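PDB 3PT5: NANS (YJHS), A 9-O-acetyl N-acetylneuraminic acid esterase from Escherichia coli O157:H7 EDL933, which probably hydrolyses the 9-O-acetyl group of 9-O-acetyl-N-acetylneuraminate, allowing growth on this alternative sialic acid of host mucosal sites. Local coordinates for residues E37-P42 with Y89-A94; L76-H81 with T99-V104; Q205-M210 with Q258-A263. One frame throughout, in Å; residues are numbered along the deposited sequence.

Contact 1 (E37-P42 with Y89-A94)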
ATOM      1  N   GLU A  37       8.233   5.859  -9.668  1.00  8.08           N
ATOM      2  CA  GLU A  37       8.195   6.782 -10.827  1.00  7.93           C
ATOM      3  C   GLU A  37       8.607   6.168 -12.163  1.00  8.48           C
ATOM      4  O   GLU A  37       8.389   6.788 -13.215  1.00  8.29           O
ATOM      5  CB  GLU A  37       9.011   8.046 -10.536  1.00  7.94           C
ATOM      6  CG  GLU A  37       8.313   8.991  -9.598  1.00  6.96           C
ATOM      7  CD  GLU A  37       9.195  10.152  -9.172  1.00  8.61           C
ATOM      8  OE1 GLU A  37      10.404  10.233  -9.554  1.00 11.01           O
ATOM      9  OE2 GLU A  37       8.667  11.013  -8.468  1.00 11.19           O
ATOM     10  N   GLY A  38       9.217   4.976 -12.154  1.00  7.70           N
ATOM     11  CA  GLY A  38       9.537   4.303 -13.384  1.00  9.04           C
ATOM     12  C   GLY A  38       8.280   3.784 -14.083  1.00  9.72           C
ATOM     13  O   GLY A  38       7.259   3.508 -13.447  1.00  8.81           O
ATOM     14  N   LEU A  39       8.407   3.624 -15.396  1.00  9.71           N
ATOM     15  CA  LEU A  39       7.297   3.281 -16.288  1.00  9.81           C
ATOM     16  C   LEU A  39       6.546   1.994 -15.889  1.00  9.64           C
ATOM     17  O   LEU A  39       7.176   0.996 -15.587  1.00  9.76           O
ATOM     18  CB  LEU A  39       7.874   3.111 -17.698  1.00 10.15           C
ATOM     19  CG  LEU A  39       6.883   3.088 -18.867  1.00 12.88           C
ATOM     20  CD1 LEU A  39       6.092   4.417 -18.974  1.00 14.43           C
ATOM     21  CD2 LEU A  39       7.661   2.811 -20.132  1.00 15.16           C
ATOM     22  N   PRO A  40       5.186   2.026 -15.882  1.00  9.98           N
ATOM     23  CA  PRO A  40       4.425   0.780 -15.700  1.00 10.56           C
ATOM     24  C   PRO A  40       4.650  -0.178 -16.858  1.00 12.04           C
ATOM     25  O   PRO A  40       4.923   0.259 -17.978  1.00 11.90           O
ATOM     26  CB  PRO A  40       2.954   1.255 -15.723  1.00 10.80           C
ATOM     27  CG  PRO A  40       3.032   2.770 -15.457  1.00 10.99           C
ATOM     28  CD  PRO A  40       4.295   3.164 -16.153  1.00 10.39           C
ATOM     29  N   LEU A  41       4.535  -1.478 -16.590  1.00 12.25           N
ATOM     30  CA  LEU A  41       4.823  -2.470 -17.609  1.00 12.99           C
ATOM     31  C   LEU A  41       3.608  -3.387 -17.687  1.00 13.33           C
ATOM     32  O   LEU A  41       3.665  -4.520 -17.216  1.00 13.11           O
ATOM     33  CB  LEU A  41       6.089  -3.274 -17.242  1.00 12.89           C
ATOM     34  CG  LEU A  41       7.394  -2.484 -17.148  1.00 13.44           C
ATOM     35  CD1 LEU A  41       8.534  -3.314 -16.579  1.00 15.43           C
ATOM     36  CD2 LEU A  41       7.721  -1.961 -18.527  1.00 13.50           C
ATOM     37  N   PRO A  42       2.490  -2.888 -18.246  1.00 14.43           N
ATOM     38  CA  PRO A  42       1.217  -3.612 -18.139  1.00 15.59           C
ATOM     39  C   PRO A  42       1.150  -4.932 -18.903  1.00 16.76           C
ATOM     40  O   PRO A  42       0.244  -5.718 -18.661  1.00 16.21           O
ATOM     41  CB  PRO A  42       0.196  -2.629 -18.709  1.00 15.76           C
ATOM     42  CG  PRO A  42       0.966  -1.718 -19.572  1.00 15.37           C
ATOM     43  CD  PRO A  42       2.328  -1.604 -18.955  1.00 13.88           C
ATOM     44  N   TYR A  89      -0.303  10.825 -12.623  1.00  9.42           N
ATOM     45  CA  TYR A  89       1.108  11.159 -12.573  1.00  9.69           C
ATOM     46  C   TYR A  89       1.872  10.340 -13.613  1.00  9.75           C
ATOM     47  O   TYR A  89       2.710   9.509 -13.244  1.00  9.49           O
ATOM     48  CB  TYR A  89       1.666  10.867 -11.186  1.00  9.29           C
ATOM     49  CG  TYR A  89       1.320  11.900 -10.152  1.00 10.53           C
ATOM     50  CD1 TYR A  89       0.092  11.872  -9.503  1.00 12.92           C
ATOM     51  CD2 TYR A  89       2.238  12.889  -9.801  1.00 16.85           C
ATOM     52  CE1 TYR A  89      -0.229  12.804  -8.504  1.00 14.80           C
ATOM     53  CE2 TYR A  89       1.935  13.820  -8.804  1.00 13.67           C
ATOM     54  CZ  TYR A  89       0.689  13.787  -8.186  1.00 17.12           C
ATOM     55  OH  TYR A  89       0.371  14.716  -7.204  1.00 18.44           O
ATOM     56  N   HIS A  90       1.584  10.548 -14.895  1.00 10.23           N
ATOM     57  CA  HIS A  90       2.162   9.717 -15.940  1.00 11.19           C
ATOM     58  C   HIS A  90       3.645   9.924 -16.087  1.00 10.90           C
ATOM     59  O   HIS A  90       4.158  11.057 -15.921  1.00 11.30           O
ATOM     60  CB  HIS A  90       1.523   9.998 -17.310  1.00 11.10           C
ATOM     61  CG  HIS A  90       0.028   9.962 -17.298  1.00 11.35           C
ATOM     62  ND1 HIS A  90      -0.696   8.966 -16.670  1.00 12.32           N
ATOM     63  CD2 HIS A  90      -0.885  10.793 -17.856  1.00 13.43           C
ATOM     64  CE1 HIS A  90      -1.992   9.198 -16.821  1.00 10.98           C
ATOM     65  NE2 HIS A  90      -2.129  10.291 -17.558  1.00 12.56           N
ATOM     66  N   HIS A  91       4.329   8.835 -16.438  1.00 11.18           N
ATOM     67  CA  HIS A  91       5.705   8.897 -16.846  1.00 11.26           C
ATOM     68  C   HIS A  91       5.780   9.608 -18.213  1.00 12.45           C
ATOM     69  O   HIS A  91       4.913   9.401 -19.066  1.00 13.55           O
ATOM     70  CB  HIS A  91       6.218   7.460 -16.981  1.00 11.35           C
ATOM     71  CG  HIS A  91       7.686   7.374 -17.154  1.00 10.25           C
ATOM     72  ND1 HIS A  91       8.299   7.560 -18.372  1.00  9.06           N
ATOM     73  CD2 HIS A  91       8.677   7.124 -16.263  1.00  9.14           C
ATOM     74  CE1 HIS A  91       9.604   7.413 -18.235  1.00  9.14           C
ATOM     75  NE2 HIS A  91       9.862   7.150 -16.961  1.00  9.32           N
ATOM     76  N   PRO A  92       6.774  10.485 -18.418  1.00 13.72           N
ATOM     77  CA  PRO A  92       6.881  11.175 -19.739  1.00 14.41           C
ATOM     78  C   PRO A  92       6.871  10.259 -20.975  1.00 15.92           C
ATOM     79  O   PRO A  92       6.430  10.678 -22.051  1.00 16.14           O
ATOM     80  CB  PRO A  92       8.222  11.914 -19.671  1.00 14.66           C
ATOM     81  CG  PRO A  92       8.780  11.670 -18.289  1.00 14.84           C
ATOM     82  CD  PRO A  92       7.825  10.883 -17.460  1.00 13.14           C
ATOM     83  N   LEU A  93       7.385   9.043 -20.834  1.00 15.61           N
ATOM     84  CA  LEU A  93       7.544   8.115 -21.972  1.00 15.84           C
ATOM     85  C   LEU A  93       6.453   7.039 -21.983  1.00 16.74           C
ATOM     86  O   LEU A  93       6.612   5.992 -22.618  1.00 16.95           O
ATOM     87  CB  LEU A  93       8.940   7.482 -21.955  1.00 15.77           C
ATOM     88  CG  LEU A  93      10.162   8.403 -21.807  1.00 15.47           C
ATOM     89  CD1 LEU A  93      11.428   7.544 -21.811  1.00 13.55           C
ATOM     90  CD2 LEU A  93      10.210   9.543 -22.883  1.00 15.10           C
ATOM     91  N   ALA A  94       5.352   7.284 -21.279  1.00 17.25           N
ATOM     92  CA  ALA A  94       4.184   6.413 -21.396  1.00 19.28           C
ATOM     93  C   ALA A  94       3.455   6.692 -22.718  1.00 21.23           C
ATOM     94  O   ALA A  94       3.059   7.853 -22.989  1.00 21.48           O
ATOM     95  CB  ALA A  94       3.244   6.616 -20.231  1.00 18.75           C
TER
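The imidazole of His-91 and the isobutyl group of Leu-39 form the close-packed part of this contact, crossing at about a right angle. It joins the loop between strands 20-28 and 52-55 of the SGNH-hydrolase fold to the connection between strand 73-75 and helix 107-114. Leu-39 CG lies anti to the backbone N (chi1 -165°), and chi2 of 62° then turns Leu-39 CD1 to His-91 CB at 3.6 Å. Leu-39 CD1 is also 3.8 Å from Ala-94 CB, so one branch fills the angle between histidine and alanine. Leu-39 CB stands over the centre of the His-91 imidazole, 4.3 Å above its plane. The opposite ring face is covered by Pro-92 CD, offset toward the rim. At the ring edge, His-91 CD2 lies 3.1 Å from Glu-37 O, which also accepts a hydrogen bond from Arg-299 NE.

The outer side is looser. His-91 to Ala-94 form a type I beta turn, closed by Ala-94 N to His-91 O at 3.1 Å, and its middle residues, Pro-92 and Leu-93, are exposed. The Leu-93 side chain stays 5.1 Å or more from 37-42.

Both ring nitrogens are engaged. Leu-93 N donates to His-91 ND1 at 3.0 Å, with an N-H...N angle of 162° and the donor near the ring plane, while NE2 gives its hydrogen to Gly-295 O. The ring's rotation is thus fixed from within the turn and from a third loop, a pattern consistent with a neutral imidazole protonated on NE2.

Contact 2 (L76-H81 with T99-V104)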
ATOM      1  N   LEU A  76      -7.461  -5.046  -9.928  1.00 11.68           N
ATOM      2  CA  LEU A  76      -6.335  -4.359  -9.280  1.00 11.08           C
ATOM      3  C   LEU A  76      -5.274  -4.110 -10.326  1.00 11.65           C
ATOM      4  O   LEU A  76      -4.971  -4.991 -11.121  1.00 13.01           O
ATOM      5  CB  LEU A  76      -5.765  -5.195  -8.145  1.00 11.16           C
ATOM      6  CG  LEU A  76      -4.453  -4.704  -7.535  1.00  9.72           C
ATOM      7  CD1 LEU A  76      -4.587  -3.368  -6.851  1.00 10.26           C
ATOM      8  CD2 LEU A  76      -3.961  -5.781  -6.545  1.00 11.70           C
ATOM      9  N   THR A  77      -4.715  -2.899 -10.331  1.00 12.40           N
ATOM     10  CA  THR A  77      -3.697  -2.567 -11.329  1.00 12.49           C
ATOM     11  C   THR A  77      -2.461  -2.020 -10.630  1.00 12.10           C
ATOM     12  O   THR A  77      -2.384  -2.036  -9.399  1.00 12.56           O
ATOM     13  CB  THR A  77      -4.195  -1.576 -12.432  1.00 13.84           C
ATOM     14  OG1 THR A  77      -4.297  -0.238 -11.913  1.00 15.28           O
ATOM     15  CG2 THR A  77      -5.585  -2.002 -12.950  1.00 13.81           C
ATOM     16  N   HIS A  78      -1.501  -1.554 -11.419  1.00 11.31           N
ATOM     17  CA  HIS A  78      -0.261  -1.001 -10.838  1.00 10.00           C
ATOM     18  C   HIS A  78      -0.445   0.293 -10.053  1.00 11.17           C
ATOM     19  O   HIS A  78       0.420   0.665  -9.253  1.00  9.65           O
ATOM     20  CB  HIS A  78       0.769  -0.791 -11.932  1.00 10.78           C
ATOM     21  CG  HIS A  78       0.339   0.218 -12.946  1.00 11.36           C
ATOM     22  ND1 HIS A  78      -0.415  -0.128 -14.053  1.00 12.11           N
ATOM     23  CD2 HIS A  78       0.522   1.559 -13.014  1.00 12.09           C
ATOM     24  CE1 HIS A  78      -0.670   0.965 -14.759  1.00  9.70           C
ATOM     25  NE2 HIS A  78      -0.127   2.002 -14.148  1.00 10.74           N
ATOM     26  N   CYS A  79      -1.581   0.969 -10.254  1.00 10.69           N
ATOM     27  CA  CYS A  79      -1.829   2.244  -9.579  1.00 11.34           C
ATOM     28  C   CYS A  79      -3.185   2.209  -8.887  1.00 11.70           C
ATOM     29  O   CYS A  79      -4.188   2.588  -9.493  1.00 11.51           O
ATOM     30  CB  CYS A  79      -1.736   3.397 -10.589  1.00 11.16           C
ATOM     31  SG  CYS A  79      -1.623   5.001  -9.794  1.00 12.95           S
ATOM     32  N   PRO A  80      -3.237   1.685  -7.644  1.00 11.49           N
ATOM     33  CA  PRO A  80      -4.511   1.361  -7.002  1.00 11.27           C
ATOM     34  C   PRO A  80      -5.348   2.548  -6.524  1.00 11.11           C
ATOM     35  O   PRO A  80      -4.933   3.706  -6.559  1.00 11.59           O
ATOM     36  CB  PRO A  80      -4.073   0.526  -5.768  1.00 11.84           C
ATOM     37  CG  PRO A  80      -2.723  -0.010  -6.105  1.00 11.73           C
ATOM     38  CD  PRO A  80      -2.099   1.142  -6.877  1.00 12.34           C
ATOM     39  N   HIS A  81      -6.536   2.206  -6.027  1.00 10.60           N
ATOM     40  CA  HIS A  81      -7.540   3.127  -5.562  1.00 11.19           C
ATOM     41  C   HIS A  81      -7.337   3.575  -4.118  1.00 11.10           C
ATOM     42  O   HIS A  81      -8.224   3.507  -3.284  1.00 11.78           O
ATOM     43  CB  HIS A  81      -8.910   2.498  -5.776  1.00 10.51           C
ATOM     44  CG  HIS A  81      -9.444   2.675  -7.166  1.00 11.67           C
ATOM     45  ND1 HIS A  81      -8.704   2.424  -8.302  1.00 14.16           N
ATOM     46  CD2 HIS A  81     -10.660   3.098  -7.592  1.00  9.90           C
ATOM     47  CE1 HIS A  81      -9.446   2.682  -9.370  1.00 10.87           C
ATOM     48  NE2 HIS A  81     -10.637   3.082  -8.962  1.00 14.65           N
ATOM     49  N   THR A  99      -3.375   2.226 -20.263  1.00 19.53           N
ATOM     50  CA  THR A  99      -2.737   1.048 -19.679  1.00 18.26           C
ATOM     51  C   THR A  99      -1.487   1.380 -18.873  1.00 17.49           C
ATOM     52  O   THR A  99      -1.174   0.662 -17.906  1.00 17.66           O
ATOM     53  CB  THR A  99      -2.317   0.050 -20.747  1.00 18.29           C
ATOM     54  OG1 THR A  99      -1.383   0.669 -21.642  1.00 18.48           O
ATOM     55  CG2 THR A  99      -3.539  -0.473 -21.521  1.00 18.71           C
ATOM     56  N   GLN A 100      -0.766   2.419 -19.295  1.00 16.51           N
ATOM     57  CA  GLN A 100       0.520   2.811 -18.668  1.00 15.11           C
ATOM     58  C   GLN A 100       0.414   4.117 -17.883  1.00 14.80           C
ATOM     59  O   GLN A 100       1.377   4.884 -17.820  1.00 16.23           O
ATOM     60  CB  GLN A 100       1.615   2.998 -19.726  1.00 16.73           C
ATOM     61  CG  GLN A 100       2.070   1.752 -20.413  1.00 20.04           C
ATOM     62  CD  GLN A 100       3.224   2.020 -21.365  1.00 21.70           C
ATOM     63  OE1 GLN A 100       3.081   2.816 -22.288  1.00 25.43           O
ATOM     64  NE2 GLN A 100       4.372   1.350 -21.145  1.00 25.34           N
ATOM     65  N   TYR A 101      -0.738   4.341 -17.282  1.00 12.94           N
ATOM     66  CA  TYR A 101      -1.026   5.570 -16.545  1.00 12.01           C
ATOM     67  C   TYR A 101      -0.316   5.609 -15.200  1.00 11.52           C
ATOM     68  O   TYR A 101      -0.143   4.588 -14.555  1.00 10.79           O
ATOM     69  CB  TYR A 101      -2.533   5.700 -16.305  1.00 12.34           C
ATOM     70  CG  TYR A 101      -3.202   4.431 -15.768  1.00 12.12           C
ATOM     71  CD1 TYR A 101      -3.313   4.197 -14.392  1.00 11.06           C
ATOM     72  CD2 TYR A 101      -3.716   3.485 -16.626  1.00 10.11           C
ATOM     73  CE1 TYR A 101      -3.895   3.050 -13.901  1.00 12.16           C
ATOM     74  CE2 TYR A 101      -4.302   2.318 -16.154  1.00 13.22           C
ATOM     75  CZ  TYR A 101      -4.392   2.105 -14.782  1.00 12.72           C
ATOM     76  OH  TYR A 101      -4.975   0.972 -14.298  1.00 14.33           O
ATOM     77  N   GLY A 102       0.076   6.794 -14.762  1.00 10.52           N
ATOM     78  CA  GLY A 102       0.422   6.972 -13.363  1.00 10.38           C
ATOM     79  C   GLY A 102       1.728   6.370 -12.888  1.00  9.60           C
ATOM     80  O   GLY A 102       2.636   6.060 -13.661  1.00 10.57           O
ATOM     81  N   THR A 103       1.807   6.250 -11.569  1.00  9.25           N
ATOM     82  CA  THR A 103       2.964   5.694 -10.894  1.00  8.83           C
ATOM     83  C   THR A 103       2.699   4.230 -10.533  1.00  9.29           C
ATOM     84  O   THR A 103       1.626   3.706 -10.799  1.00  9.80           O
ATOM     85  CB  THR A 103       3.188   6.472  -9.597  1.00  8.77           C
ATOM     86  OG1 THR A 103       1.907   6.705  -8.995  1.00 11.23           O
ATOM     87  CG2 THR A 103       3.899   7.775  -9.919  1.00  7.92           C
ATOM     88  N   VAL A 104       3.698   3.564  -9.951  1.00  7.72           N
ATOM     89  CA  VAL A 104       3.592   2.127  -9.690  1.00  8.13           C
ATOM     90  C   VAL A 104       3.640   1.843  -8.192  1.00  8.08           C
ATOM     91  O   VAL A 104       4.520   2.353  -7.501  1.00  8.57           O
ATOM     92  CB  VAL A 104       4.742   1.380 -10.378  1.00  7.68           C
ATOM     93  CG1 VAL A 104       4.730  -0.109 -10.071  1.00  7.13           C
ATOM     94  CG2 VAL A 104       4.637   1.586 -11.910  1.00  8.63           C
TER
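Thr-77 OG1 is gripped by two hydrogen bonds, one strong and one weak. The strong one joins Thr-77 OG1 to Tyr-101 OH at 2.8 Å, with either hydroxyl able to donate; the weak one reaches Thr-77 OG1 from Cys-79 N at 3.4 Å. Chi1 of 74° places OG1 in the crowded position between the backbone N and the carbonyl carbon, where it meets the phenol at the ring edge.

His-78 has the largest share of the buried surface. His-78 NE2 donates to Tyr-101 O at 2.6 Å with an N-H...O angle of 165°, and the acceptor lies within 3° of the imidazole plane. Two further carbonyls border the ring edge: Thr-99 O is 3.2 Å from His-78 CE1, and Thr-103 O is 3.3 Å from His-78 CD2. Thr-103 O is buried without a hydrogen-bond partner, with Cys-79 CB and SG also beside it. The bond to Tyr-101 O places a proton on NE2; the carbonyls at CE1 and CD2 may polarise those C-H groups and would probably stabilise positive charge on the ring.

Tyr-101 curls back so that one face of its phenol receives His-78 CE1, 3.8 Å above the ring centre. Farther along the segment, Val-104 CA approaches His-78 O in a CA-H...O contact, and the valine packs on helix 315-335.

Both segments belong to the long irregular connection between strand 73-75, an outermost strand, and helix 107-114; the loop folds back on itself beside the largely parallel sheet of an SGNH-hydrolase fold.

Contact 3 (Q205-M210 with Q258-A263)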
ATOM      1  N   GLN A 205       2.642   5.058  20.667  1.00 16.17           N
ATOM      2  CA  GLN A 205       1.353   4.909  21.324  1.00 17.43           C
ATOM      3  C   GLN A 205       0.167   5.204  20.415  1.00 16.67           C
ATOM      4  O   GLN A 205      -0.842   4.520  20.501  1.00 17.41           O
ATOM      5  CB  GLN A 205       1.275   5.668  22.648  1.00 18.50           C
ATOM      6  CG  GLN A 205       2.036   4.965  23.804  1.00 24.00           C
ATOM      7  CD  GLN A 205       1.961   3.415  23.771  1.00 28.99           C
ATOM      8  OE1 GLN A 205       0.893   2.805  23.959  1.00 33.10           O
ATOM      9  NE2 GLN A 205       3.114   2.781  23.553  1.00 31.18           N
ATOM     10  N   HIS A 206       0.291   6.194  19.523  1.00 15.54           N
ATOM     11  CA  HIS A 206      -0.786   6.479  18.566  1.00 15.88           C
ATOM     12  C   HIS A 206      -1.043   5.291  17.664  1.00 15.44           C
ATOM     13  O   HIS A 206      -2.199   4.908  17.444  1.00 15.74           O
ATOM     14  CB  HIS A 206      -0.493   7.710  17.692  1.00 16.82           C
ATOM     15  CG  HIS A 206      -0.650   9.014  18.409  1.00 19.21           C
ATOM     16  ND1 HIS A 206       0.196  10.085  18.203  1.00 24.28           N
ATOM     17  CD2 HIS A 206      -1.542   9.417  19.343  1.00 23.13           C
ATOM     18  CE1 HIS A 206      -0.172  11.092  18.975  1.00 20.02           C
ATOM     19  NE2 HIS A 206      -1.223  10.712  19.680  1.00 24.51           N
ATOM     20  N   PHE A 207       0.038   4.719  17.134  1.00 13.25           N
ATOM     21  CA  PHE A 207      -0.050   3.525  16.293  1.00 13.54           C
ATOM     22  C   PHE A 207      -0.662   2.345  17.060  1.00 14.08           C
ATOM     23  O   PHE A 207      -1.611   1.714  16.574  1.00 14.60           O
ATOM     24  CB  PHE A 207       1.335   3.147  15.755  1.00 13.64           C
ATOM     25  CG  PHE A 207       1.351   1.840  15.004  1.00 11.00           C
ATOM     26  CD1 PHE A 207       0.839   1.761  13.703  1.00 11.79           C
ATOM     27  CD2 PHE A 207       1.828   0.681  15.605  1.00  9.09           C
ATOM     28  CE1 PHE A 207       0.843   0.551  13.021  1.00 11.22           C
ATOM     29  CE2 PHE A 207       1.816  -0.570  14.913  1.00 12.20           C
ATOM     30  CZ  PHE A 207       1.337  -0.620  13.634  1.00 10.63           C
ATOM     31  N   ASN A 208      -0.140   2.071  18.256  1.00 13.87           N
ATOM     32  CA  ASN A 208      -0.653   0.945  19.043  1.00 14.21           C
ATOM     33  C   ASN A 208      -2.122   1.109  19.333  1.00 14.91           C
ATOM     34  O   ASN A 208      -2.874   0.157  19.225  1.00 15.53           O
ATOM     35  CB  ASN A 208       0.106   0.776  20.346  1.00 13.83           C
ATOM     36  CG  ASN A 208       1.481   0.175  20.153  1.00 16.14           C
ATOM     37  OD1 ASN A 208       2.054   0.198  19.055  1.00 16.34           O
ATOM     38  ND2 ASN A 208       2.012  -0.399  21.217  1.00 19.28           N
ATOM     39  N   HIS A 209      -2.546   2.325  19.676  1.00 14.24           N
ATOM     40  CA  HIS A 209      -3.951   2.557  19.971  1.00 15.88           C
ATOM     41  C   HIS A 209      -4.846   2.324  18.760  1.00 15.18           C
ATOM     42  O   HIS A 209      -5.963   1.799  18.867  1.00 15.67           O
ATOM     43  CB  HIS A 209      -4.138   3.963  20.549  1.00 15.69           C
ATOM     44  CG  HIS A 209      -3.599   4.107  21.941  1.00 21.04           C
ATOM     45  ND1 HIS A 209      -3.164   5.312  22.454  1.00 26.15           N
ATOM     46  CD2 HIS A 209      -3.436   3.196  22.931  1.00 24.85           C
ATOM     47  CE1 HIS A 209      -2.746   5.136  23.697  1.00 27.12           C
ATOM     48  NE2 HIS A 209      -2.906   3.863  24.014  1.00 26.04           N
ATOM     49  N   MET A 210      -4.345   2.688  17.584  1.00 14.81           N
ATOM     50  CA  MET A 210      -5.103   2.478  16.353  1.00 14.82           C
ATOM     51  C   MET A 210      -5.220   1.005  15.980  1.00 14.71           C
ATOM     52  O   MET A 210      -6.258   0.539  15.503  1.00 15.26           O
ATOM     53  CB  MET A 210      -4.492   3.276  15.207  1.00 14.79           C
ATOM     54  CG  MET A 210      -5.473   3.478  14.111  1.00 14.45           C
ATOM     55  SD  MET A 210      -4.852   4.335  12.644  1.00 17.24           S
ATOM     56  CE  MET A 210      -3.815   3.069  11.922  1.00 12.36           C
ATOM     57  N   GLN A 258       9.123  -3.486  15.492  1.00 17.38           N
ATOM     58  CA  GLN A 258       9.973  -4.662  15.709  1.00 18.90           C
ATOM     59  C   GLN A 258       9.905  -5.162  17.151  1.00 18.91           C
ATOM     60  O   GLN A 258      10.195  -6.330  17.433  1.00 18.97           O
ATOM     61  CB  GLN A 258      11.432  -4.300  15.406  1.00 19.62           C
ATOM     62  CG  GLN A 258      11.686  -3.870  13.989  1.00 22.22           C
ATOM     63  CD  GLN A 258      13.022  -3.156  13.793  1.00 24.46           C
ATOM     64  OE1 GLN A 258      14.086  -3.731  14.020  1.00 26.00           O
ATOM     65  NE2 GLN A 258      12.963  -1.906  13.321  1.00 24.98           N
ATOM     66  N   ASN A 259       9.572  -4.265  18.072  1.00 18.81           N
ATOM     67  CA  ASN A 259       9.504  -4.591  19.492  1.00 19.78           C
ATOM     68  C   ASN A 259       8.160  -4.205  20.090  1.00 19.37           C
ATOM     69  O   ASN A 259       8.080  -3.760  21.237  1.00 20.97           O
ATOM     70  CB  ASN A 259      10.635  -3.882  20.248  1.00 20.37           C
ATOM     71  CG  ASN A 259      11.998  -4.311  19.775  1.00 23.71           C
ATOM     72  OD1 ASN A 259      12.336  -5.493  19.799  1.00 28.00           O
ATOM     73  ND2 ASN A 259      12.795  -3.341  19.315  1.00 27.66           N
ATOM     74  N   ASN A 260       7.094  -4.424  19.333  1.00 18.31           N
ATOM     75  CA  ASN A 260       5.777  -4.000  19.771  1.00 17.23           C
ATOM     76  C   ASN A 260       5.228  -4.833  20.943  1.00 17.40           C
ATOM     77  O   ASN A 260       5.486  -6.036  21.025  1.00 16.08           O
ATOM     78  CB  ASN A 260       4.817  -4.046  18.589  1.00 17.41           C
ATOM     79  CG  ASN A 260       3.697  -3.071  18.739  1.00 15.40           C
ATOM     80  OD1 ASN A 260       2.724  -3.341  19.424  1.00 14.95           O
ATOM     81  ND2 ASN A 260       3.845  -1.905  18.140  1.00 16.36           N
ATOM     82  N   ILE A 261       4.453  -4.193  21.819  1.00 17.42           N
ATOM     83  CA  ILE A 261       3.801  -4.894  22.931  1.00 18.56           C
ATOM     84  C   ILE A 261       2.592  -5.703  22.464  1.00 18.04           C
ATOM     85  O   ILE A 261       2.198  -6.670  23.109  1.00 18.27           O
ATOM     86  CB  ILE A 261       3.400  -3.946  24.096  1.00 18.99           C
ATOM     87  CG1 ILE A 261       2.506  -2.806  23.612  1.00 21.19           C
ATOM     88  CG2 ILE A 261       4.647  -3.395  24.778  1.00 20.87           C
ATOM     89  CD1 ILE A 261       1.025  -2.997  23.877  1.00 27.77           C
ATOM     90  N   LEU A 262       2.035  -5.341  21.309  1.00 16.79           N
ATOM     91  CA  LEU A 262       0.888  -6.060  20.772  1.00 15.59           C
ATOM     92  C   LEU A 262       1.276  -7.337  20.016  1.00 15.52           C
ATOM     93  O   LEU A 262       2.380  -7.450  19.462  1.00 15.29           O
ATOM     94  CB  LEU A 262       0.084  -5.150  19.836  1.00 15.00           C
ATOM     95  CG  LEU A 262      -0.461  -3.853  20.426  1.00 15.96           C
ATOM     96  CD1 LEU A 262      -1.069  -2.939  19.357  1.00 16.52           C
ATOM     97  CD2 LEU A 262      -1.471  -4.161  21.538  1.00 16.63           C
ATOM     98  N   ALA A 263       0.357  -8.299  19.996  1.00 15.11           N
ATOM     99  CA  ALA A 263       0.579  -9.554  19.282  1.00 14.55           C
ATOM    100  C   ALA A 263       0.524  -9.318  17.765  1.00 14.93           C
ATOM    101  O   ALA A 263      -0.217  -8.452  17.284  1.00 14.24           O
ATOM    102  CB  ALA A 263      -0.495 -10.574  19.688  1.00 14.75           C
TER
HETATM  103  O   HOH W   1       4.708  -1.372  21.598  1.00 15.19           O
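An Asx turn faces a helix here: Asn-260 OD1 accepts from Leu-262 N at 2.8 Å, which turns the chain at Asn-260 in the loop before strand 265-268, where it lies against helix 203-218. Asn-208, the residue most buried by the contact, points from that helix toward the loop. The two asparagines meet tip to tip with their amide planes 44° apart. Asn-260 ND2 donates to Asn-208 OD1 at 2.9 Å and 160°; the donor stands 27° out of the plane of the accepting carbonyl. Each partner also has a bond to Asn-256, whose ND2 reaches Asn-208 OD1 and whose O receives Asn-260 ND2, so both atoms of this bond are engaged twice.

The third main contributor, Leu-262, supplies the apolar part. Leu-262 CD1 lies 3.6 Å from Asn-208 O and 4.0 Å from Asn-208 CB, alongside the helix backbone, while the side chain goes on to touch Val-211, Glu-212 and Arg-215. Phe-207 presents its ring edge to Asn-260 ND2.

The remaining amide end is bridged by a single water, which accepts from Asn-208 ND2 at 2.9 Å and from Ile-261 N at 2.8 Å.

How the contacts relate
From the N terminus, residues 37-42, in the loop between strands 20-28 and 52-55, meet 89-94 in contact 1, closing a loop that contains strands 52-55 and 73-75. Contact 2 opens inside that loop at 76-81 but closes beyond it at 99-104, so the two cross. They touch: His-90 ND1 lies 3.0 Å from Gly-102 N, and Pro-40 packs on His-78. Together they tie the loop after strand 20-28 to the long connection between strand 73-75 and helix 107-114. Contact 3 follows in series, its centre about 37 Å and 31 Å from those of contacts 1 and 2, across the chain's centre, joining helix 203-218 to the approach to edge strand 265-268.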